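Local coordinates for putative uncharacterized protein (Chaetomium thermophilum, PDB 5IJP) that binds inositol hexakisphosphate through its SPX domain and probably acts as an inositol polyphosphate sensor in eukaryotic phosphate homeostasis, at residues K72-V75 against K76-I80; R82-A85 against V86-E90; F169-E172 against N173-A176. All blocks are in the same frame, centred on the assembly; numbering follows the deposited sequence.

Contact 1: K72-V75 against K76-I80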
loop_
_atom_site.group_PDB
_atom_site.type_symbol
_atom_site.label_atom_id
_atom_site.label_comp_id
_atom_site.label_asym_id
_atom_site.label_seq_id
_atom_site.Cartn_x
_atom_site.Cartn_y
_atom_site.Cartn_z
ATOM N N LYS A 72 -1.422 -7.888 1.742
ATOM C CA LYS A 72 -1.508 -7.116 2.988
ATOM C C LYS A 72 -2.483 -5.940 2.847
ATOM O O LYS A 72 -3.196 -5.624 3.803
ATOM C CB LYS A 72 -0.114 -6.639 3.444
ATOM C CG LYS A 72 -0.068 -6.014 4.846
ATOM C CD LYS A 72 -0.214 -7.037 5.973
ATOM C CE LYS A 72 -0.526 -6.375 7.290
ATOM N NZ LYS A 72 -0.622 -7.365 8.393
ATOM N N GLN A 73 -2.528 -5.316 1.648
ATOM C CA GLN A 73 -3.433 -4.209 1.322
ATOM C C GLN A 73 -4.889 -4.676 1.376
ATOM O O GLN A 73 -5.755 -3.914 1.798
ATOM C CB GLN A 73 -3.121 -3.640 -0.071
ATOM C CG GLN A 73 -1.962 -2.645 -0.098
ATOM C CD GLN A 73 -1.676 -2.074 -1.473
ATOM O OE1 GLN A 73 -2.406 -2.291 -2.449
ATOM N NE2 GLN A 73 -0.602 -1.309 -1.575
ATOM N N GLN A 74 -5.147 -5.937 0.968
ATOM C CA GLN A 74 -6.469 -6.557 0.956
ATOM C C GLN A 74 -6.970 -6.884 2.364
ATOM O O GLN A 74 -8.086 -6.493 2.706
ATOM C CB GLN A 74 -6.466 -7.817 0.070
ATOM C CG GLN A 74 -7.844 -8.446 -0.113
ATOM C CD GLN A 74 -7.838 -9.530 -1.151
ATOM O OE1 GLN A 74 -7.691 -9.273 -2.350
ATOM N NE2 GLN A 74 -8.019 -10.765 -0.714
ATOM N N VAL A 75 -6.159 -7.619 3.159
ATOM C CA VAL A 75 -6.476 -8.054 4.527
ATOM C C VAL A 75 -6.836 -6.861 5.426
ATOM O O VAL A 75 -7.879 -6.892 6.080
ATOM C CB VAL A 75 -5.362 -8.957 5.145
ATOM C CG1 VAL A 75 -5.714 -9.400 6.564
ATOM C CG2 VAL A 75 -5.082 -10.175 4.268
ATOM N N LYS A 76 -5.997 -5.808 5.421
ATOM C CA LYS A 76 -6.194 -4.611 6.237
ATOM C C LYS A 76 -7.431 -3.794 5.837
ATOM O O LYS A 76 -8.198 -3.413 6.722
ATOM C CB LYS A 76 -4.926 -3.741 6.265
ATOM C CG LYS A 76 -4.869 -2.767 7.443
ATOM C CD LYS A 76 -4.339 -3.411 8.732
ATOM C CE LYS A 76 -4.984 -2.842 9.976
ATOM N NZ LYS A 76 -4.561 -1.441 10.251
ATOM N N ALA A 77 -7.634 -3.542 4.523
ATOM C CA ALA A 77 -8.778 -2.777 4.006
ATOM C C ALA A 77 -10.116 -3.454 4.297
ATOM O O ALA A 77 -11.078 -2.769 4.650
ATOM C CB ALA A 77 -8.628 -2.540 2.514
ATOM N N MET A 78 -10.169 -4.793 4.162
ATOM C CA MET A 78 -11.363 -5.597 4.423
ATOM C C MET A 78 -11.704 -5.628 5.907
ATOM O O MET A 78 -12.886 -5.650 6.257
ATOM C CB MET A 78 -11.196 -7.009 3.867
ATOM C CG MET A 78 -11.591 -7.121 2.411
ATOM S SD MET A 78 -11.117 -8.689 1.641
ATOM C CE MET A 78 -11.959 -9.838 2.692
ATOM N N GLU A 79 -10.670 -5.607 6.777
ATOM C CA GLU A 79 -10.820 -5.562 8.234
ATOM C C GLU A 79 -11.374 -4.194 8.635
ATOM O O GLU A 79 -12.203 -4.119 9.541
ATOM C CB GLU A 79 -9.481 -5.835 8.935
ATOM C CG GLU A 79 -9.186 -7.315 9.115
ATOM C CD GLU A 79 -7.753 -7.696 9.444
ATOM O OE1 GLU A 79 -6.863 -6.814 9.405
ATOM O OE2 GLU A 79 -7.517 -8.894 9.719
ATOM N N ILE A 80 -10.937 -3.124 7.929
ATOM C CA ILE A 80 -11.392 -1.743 8.120
ATOM C C ILE A 80 -12.865 -1.630 7.681
ATOM O O ILE A 80 -13.664 -1.035 8.404
ATOM C CB ILE A 80 -10.440 -0.726 7.416
ATOM C CG1 ILE A 80 -9.110 -0.591 8.196
ATOM C CG2 ILE A 80 -11.097 0.651 7.235
ATOM C CD1 ILE A 80 -7.903 -0.082 7.380
#

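Contact 2: R82-A85 against V86-E90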
loop_
_atom_site.group_PDB
_atom_site.type_symbol
_atom_site.label_atom_id
_atom_site.label_comp_id
_atom_site.label_asym_id
_atom_site.label_seq_id
_atom_site.Cartn_x
_atom_site.Cartn_y
_atom_site.Cartn_z
ATOM N N ARG A 82 -15.045 -4.035 7.638
ATOM C CA ARG A 82 -15.770 -4.800 8.653
ATOM C C ARG A 82 -15.931 -3.927 9.909
ATOM O O ARG A 82 -17.008 -3.918 10.504
ATOM C CB ARG A 82 -15.013 -6.102 8.977
ATOM C CG ARG A 82 -15.724 -7.033 9.960
ATOM C CD ARG A 82 -14.754 -7.990 10.634
ATOM N NE ARG A 82 -13.824 -7.296 11.529
ATOM C CZ ARG A 82 -12.665 -7.796 11.949
ATOM N NH1 ARG A 82 -11.886 -7.091 12.757
ATOM N NH2 ARG A 82 -12.275 -9.004 11.560
ATOM N N ARG A 83 -14.864 -3.179 10.287
ATOM C CA ARG A 83 -14.844 -2.260 11.431
ATOM C C ARG A 83 -15.814 -1.094 11.227
ATOM O O ARG A 83 -16.426 -0.645 12.195
ATOM C CB ARG A 83 -13.427 -1.732 11.697
ATOM C CG ARG A 83 -12.563 -2.671 12.530
ATOM C CD ARG A 83 -11.257 -2.018 12.943
ATOM N NE ARG A 83 -11.443 -1.071 14.046
ATOM C CZ ARG A 83 -10.496 -0.266 14.514
ATOM N NH1 ARG A 83 -9.281 -0.274 13.978
ATOM N NH2 ARG A 83 -10.756 0.559 15.519
ATOM N N ILE A 84 -15.954 -0.614 9.972
ATOM C CA ILE A 84 -16.873 0.468 9.603
ATOM C C ILE A 84 -18.318 -0.041 9.715
ATOM O O ILE A 84 -19.145 0.634 10.324
ATOM C CB ILE A 84 -16.535 1.080 8.205
ATOM C CG1 ILE A 84 -15.226 1.900 8.268
ATOM C CG2 ILE A 84 -17.690 1.947 7.657
ATOM C CD1 ILE A 84 -14.537 2.164 6.924
ATOM N N ALA A 85 -18.595 -1.244 9.163
ATOM C CA ALA A 85 -19.905 -1.904 9.165
ATOM C C ALA A 85 -20.476 -2.124 10.571
ATOM O O ALA A 85 -21.670 -1.898 10.776
ATOM C CB ALA A 85 -19.830 -3.223 8.414
ATOM N N VAL A 86 -19.630 -2.547 11.536
ATOM C CA VAL A 86 -20.056 -2.778 12.923
ATOM C C VAL A 86 -20.259 -1.452 13.672
ATOM O O VAL A 86 -21.165 -1.363 14.500
ATOM C CB VAL A 86 -19.177 -3.782 13.724
ATOM C CG1 VAL A 86 -19.319 -5.200 13.177
ATOM C CG2 VAL A 86 -17.709 -3.360 13.777
ATOM N N SER A 87 -19.437 -0.426 13.367
ATOM C CA SER A 87 -19.530 0.900 13.983
ATOM C C SER A 87 -20.722 1.691 13.445
ATOM O O SER A 87 -21.329 2.449 14.200
ATOM C CB SER A 87 -18.237 1.684 13.785
ATOM O OG SER A 87 -17.144 1.033 14.411
ATOM N N GLU A 88 -21.058 1.507 12.146
ATOM C CA GLU A 88 -22.180 2.162 11.461
ATOM C C GLU A 88 -23.505 1.748 12.102
ATOM O O GLU A 88 -24.374 2.599 12.290
ATOM C CB GLU A 88 -22.176 1.828 9.959
ATOM C CG GLU A 88 -22.945 2.818 9.100
ATOM C CD GLU A 88 -22.920 2.564 7.604
ATOM O OE1 GLU A 88 -21.858 2.159 7.078
ATOM O OE2 GLU A 88 -23.958 2.813 6.950
ATOM N N ARG A 89 -23.641 0.449 12.457
ATOM C CA ARG A 89 -24.813 -0.117 13.128
ATOM C C ARG A 89 -24.928 0.479 14.539
ATOM O O ARG A 89 -26.025 0.865 14.944
ATOM C CB ARG A 89 -24.713 -1.657 13.182
ATOM C CG ARG A 89 -25.937 -2.349 13.778
ATOM C CD ARG A 89 -25.720 -3.840 13.944
ATOM N NE ARG A 89 -26.608 -4.411 14.959
ATOM C CZ ARG A 89 -27.819 -4.907 14.716
ATOM N NH1 ARG A 89 -28.309 -4.904 13.482
ATOM N NH2 ARG A 89 -28.550 -5.403 15.705
ATOM N N GLU A 90 -23.788 0.582 15.258
ATOM C CA GLU A 90 -23.683 1.140 16.612
ATOM C C GLU A 90 -24.116 2.607 16.667
ATOM O O GLU A 90 -24.750 3.009 17.640
ATOM C CB GLU A 90 -22.258 0.984 17.163
ATOM C CG GLU A 90 -21.923 -0.419 17.641
ATOM C CD GLU A 90 -20.514 -0.591 18.175
ATOM O OE1 GLU A 90 -19.549 -0.356 17.411
ATOM O OE2 GLU A 90 -20.373 -0.994 19.353
#

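Contact 3: F169-E172 against N173-A176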
loop_
_atom_site.group_PDB
_atom_site.type_symbol
_atom_site.label_atom_id
_atom_site.label_comp_id
_atom_site.label_asym_id
_atom_site.label_seq_id
_atom_site.Cartn_x
_atom_site.Cartn_y
_atom_site.Cartn_z
ATOM N N PHE A 169 -10.937 -5.756 -6.585
ATOM C CA PHE A 169 -12.379 -5.960 -6.394
ATOM C C PHE A 169 -12.987 -5.188 -5.213
ATOM O O PHE A 169 -14.106 -4.688 -5.331
ATOM C CB PHE A 169 -12.712 -7.468 -6.288
ATOM C CG PHE A 169 -12.385 -8.129 -4.965
ATOM C CD1 PHE A 169 -13.365 -8.301 -3.992
ATOM C CD2 PHE A 169 -11.097 -8.568 -4.688
ATOM C CE1 PHE A 169 -13.059 -8.894 -2.764
ATOM C CE2 PHE A 169 -10.792 -9.164 -3.460
ATOM C CZ PHE A 169 -11.775 -9.320 -2.506
ATOM N N TYR A 170 -12.265 -5.120 -4.079
ATOM C CA TYR A 170 -12.726 -4.475 -2.847
ATOM C C TYR A 170 -12.656 -2.947 -2.864
ATOM O O TYR A 170 -13.399 -2.313 -2.117
ATOM C CB TYR A 170 -11.976 -5.038 -1.620
ATOM C CG TYR A 170 -10.482 -4.778 -1.625
ATOM C CD1 TYR A 170 -9.954 -3.619 -1.061
ATOM C CD2 TYR A 170 -9.595 -5.707 -2.159
ATOM C CE1 TYR A 170 -8.583 -3.371 -1.072
ATOM C CE2 TYR A 170 -8.221 -5.474 -2.165
ATOM C CZ TYR A 170 -7.719 -4.304 -1.621
ATOM O OH TYR A 170 -6.364 -4.071 -1.620
ATOM N N LYS A 171 -11.751 -2.366 -3.685
ATOM C CA LYS A 171 -11.482 -0.925 -3.786
ATOM C C LYS A 171 -12.725 -0.037 -3.937
ATOM O O LYS A 171 -12.786 1.006 -3.285
ATOM C CB LYS A 171 -10.472 -0.624 -4.908
ATOM C CG LYS A 171 -9.628 0.630 -4.663
ATOM C CD LYS A 171 -8.522 0.407 -3.626
ATOM C CE LYS A 171 -8.158 1.681 -2.907
ATOM N NZ LYS A 171 -7.179 1.435 -1.815
ATOM N N GLU A 172 -13.702 -0.440 -4.773
ATOM C CA GLU A 172 -14.937 0.321 -4.996
ATOM C C GLU A 172 -15.809 0.363 -3.730
ATOM O O GLU A 172 -16.326 1.427 -3.382
ATOM C CB GLU A 172 -15.725 -0.250 -6.188
ATOM C CG GLU A 172 -16.748 0.715 -6.764
ATOM C CD GLU A 172 -17.733 0.085 -7.728
ATOM O OE1 GLU A 172 -17.619 0.345 -8.948
ATOM O OE2 GLU A 172 -18.623 -0.665 -7.265
ATOM N N ASN A 173 -15.952 -0.787 -3.045
ATOM C CA ASN A 173 -16.740 -0.922 -1.817
ATOM C C ASN A 173 -16.021 -0.310 -0.610
ATOM O O ASN A 173 -16.683 0.188 0.302
ATOM C CB ASN A 173 -17.094 -2.389 -1.552
ATOM C CG ASN A 173 -17.820 -3.066 -2.692
ATOM O OD1 ASN A 173 -17.230 -3.821 -3.474
ATOM N ND2 ASN A 173 -19.116 -2.812 -2.814
ATOM N N TYR A 174 -14.672 -0.349 -0.608
ATOM C CA TYR A 174 -13.828 0.199 0.456
ATOM C C TYR A 174 -13.854 1.726 0.466
ATOM O O TYR A 174 -13.954 2.314 1.542
ATOM C CB TYR A 174 -12.381 -0.334 0.356
ATOM C CG TYR A 174 -11.423 0.293 1.348
ATOM C CD1 TYR A 174 -11.430 -0.081 2.689
ATOM C CD2 TYR A 174 -10.504 1.258 0.944
ATOM C CE1 TYR A 174 -10.558 0.502 3.606
ATOM C CE2 TYR A 174 -9.631 1.851 1.855
ATOM C CZ TYR A 174 -9.659 1.467 3.184
ATOM O OH TYR A 174 -8.798 2.045 4.086
ATOM N N ASP A 175 -13.750 2.365 -0.723
ATOM C CA ASP A 175 -13.773 3.823 -0.869
ATOM C C ASP A 175 -15.093 4.419 -0.380
ATOM O O ASP A 175 -15.079 5.469 0.263
ATOM C CB ASP A 175 -13.475 4.245 -2.320
ATOM C CG ASP A 175 -12.036 4.046 -2.768
ATOM O OD1 ASP A 175 -11.119 4.219 -1.931
ATOM O OD2 ASP A 175 -11.824 3.764 -3.965
ATOM N N ALA A 176 -16.221 3.723 -0.643
ATOM C CA ALA A 176 -17.562 4.115 -0.207
ATOM C C ALA A 176 -17.687 4.014 1.318
ATOM O O ALA A 176 -18.358 4.847 1.929
ATOM C CB ALA A 176 -18.608 3.237 -0.877
#

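Contact 1: K72-V75 against K76-I80
The carboxylate of Glu79 is the flat group that carries this contact, and one of its faces is turned to Val75. Over that face lie the carbonyl oxygen of Val75, 3.5 Å from Glu79 CD, and the methyl Val75 CG1, 3.7 Å from Glu79 OE2. Two acceptors cannot bond, so the oxygen merely sits above the carboxylate while the methyl gives it an apolar neighbour. Glu79 CG, anti to the carbonyl carbon (chi1 -85°), sends the chain back along the helix, side by side with Val75. An alanine here would remove this cover and is likely to leave Val75 CG1 barer on that side. One residue earlier, Gln74 and Met78 repeat the four-residue spacing: the aliphatic part of Gln74 lies alongside Met78, the two chains running the same way, with Gln74 CG 3.7 Å from Met78 SD.

Beneath the side chains run the successive bonds that define an alpha helix. Lys76 N donates to Lys72 O at 3.2 Å, nearly straight at 168°, and Met78 N to Gln74 O at 3.1 Å. Glu79 N reaches Val75 O at 3.2 Å, and the bond from Ala77 N to Gln73 O is weak.

Lys72 NZ stands 6.3 Å from Glu79 OE1, near but not touching, and forms its salt bridge with Glu14. Both segments belong to the long helix 52-97 of the SPX bundle; Ala77 is buried against Leu130 of helix 110-151 and Tyr174 of helix 171-190, whereas Val75 and Met78 are on the exposed side.

Contact 2: R82-A85 against V86-E90
Glu88 meets Ile84 one turn back through its CB, and its side chain can be followed outward atom by atom. CB rests against the previous turn, with Glu88 CB 3.3 Å from Ile84 O. CG stands opposite the backbone N across the CA-CB bond (chi1 -159°), and the rest of the chain is extended, which carries the carboxylate well clear of the helix backbone. At the tip Glu88 OE1 comes within 4.2 Å of Ile84 CG2, a loose touch, and its strong partner is Arg180 of helix 171-190, with which it forms a salt bridge. The backbone below is tied by the bond from Glu88 N to Ile84 O, 2.8 Å long.

This is a stretch of helix 52-97 within the helical bundle of the SPX domain, and it illustrates how an alpha helix can fasten one turn to the next with side chains as well as backbone. Ser87 is the example. Its backbone N bonds to Arg83 O at 3.2 Å, approaching from above the carbonyl plane, and Ser87 OG bonds to the same Arg83 O at 2.9 Å, so one carbonyl oxygen is gripped twice by a single residue. OG lies beside the backbone N of its own residue (chi1 -62°), the rotation that brings the hydroxyl down onto the preceding turn and satisfies it in a buried setting. Next to it Val86 CG2 rests against two carbonyl oxygens, 3.4 Å from both Arg82 O and Arg83 O. The Arg83 guanidinium points elsewhere, forming salt bridges with Asp122 and Asp126 of helix 110-151.

Contact 3: F169-E172 against N173-A176
Tyr170 O receives the backbone N-H of Tyr174 at 2.8 Å, with an N-H...O angle of 148°. One residue on, Asp175 N donates to Lys171 O at 3.1 Å. The side chains follow the same spacing: Tyr174 CB sits at the edge of the Tyr170 ring, near its plane, 4.3 Å from Tyr170 CD1.

The segment leads into helix 171-190, which packs in the SPX bundle beside the long helices 52-97 and 110-151. Tyr174 is buried among Ser81, Val127 and Leu130, and Tyr170 reaches Gln73 and Gln74. At the other edge of the Tyr170 ring, CD2 stands 3.9 Å above one face of the Phe169 ring, offset toward the rim.

Lys171 and Asp175 approach at a slant, Lys171 CE 4.0 Å from Asp175 OD1, yet Lys171 NZ stays 4.8 Å from that oxygen, so opposite charges are near without a salt bridge. The same NZ lies 4.3 Å from Tyr174 CD2, oblique to the ring.

How the contacts relate
Followed from the N terminus, the three contacts lie in series, and none nests in or crosses another; each joins neighbouring turns of a helix and closes no loop. Contact 1 comes first on helix 52-97, and contact 2 follows on the same helix after Ser81, their centres about 15 Å apart. The chain then passes through helices 110-151 and 157-165 before contact 3 opens near the start of helix 171-190. There it returns to contact 1: Tyr170 OH packs 3.4 Å from Gln74 N, and Phe169 CE2 lies beside Gln74 OE1. Contact 2 does not touch contact 3, but Ile84 meets Leu181 and Glu88 meets Leu184, so helices 52-97 and 171-190 are joined at both places.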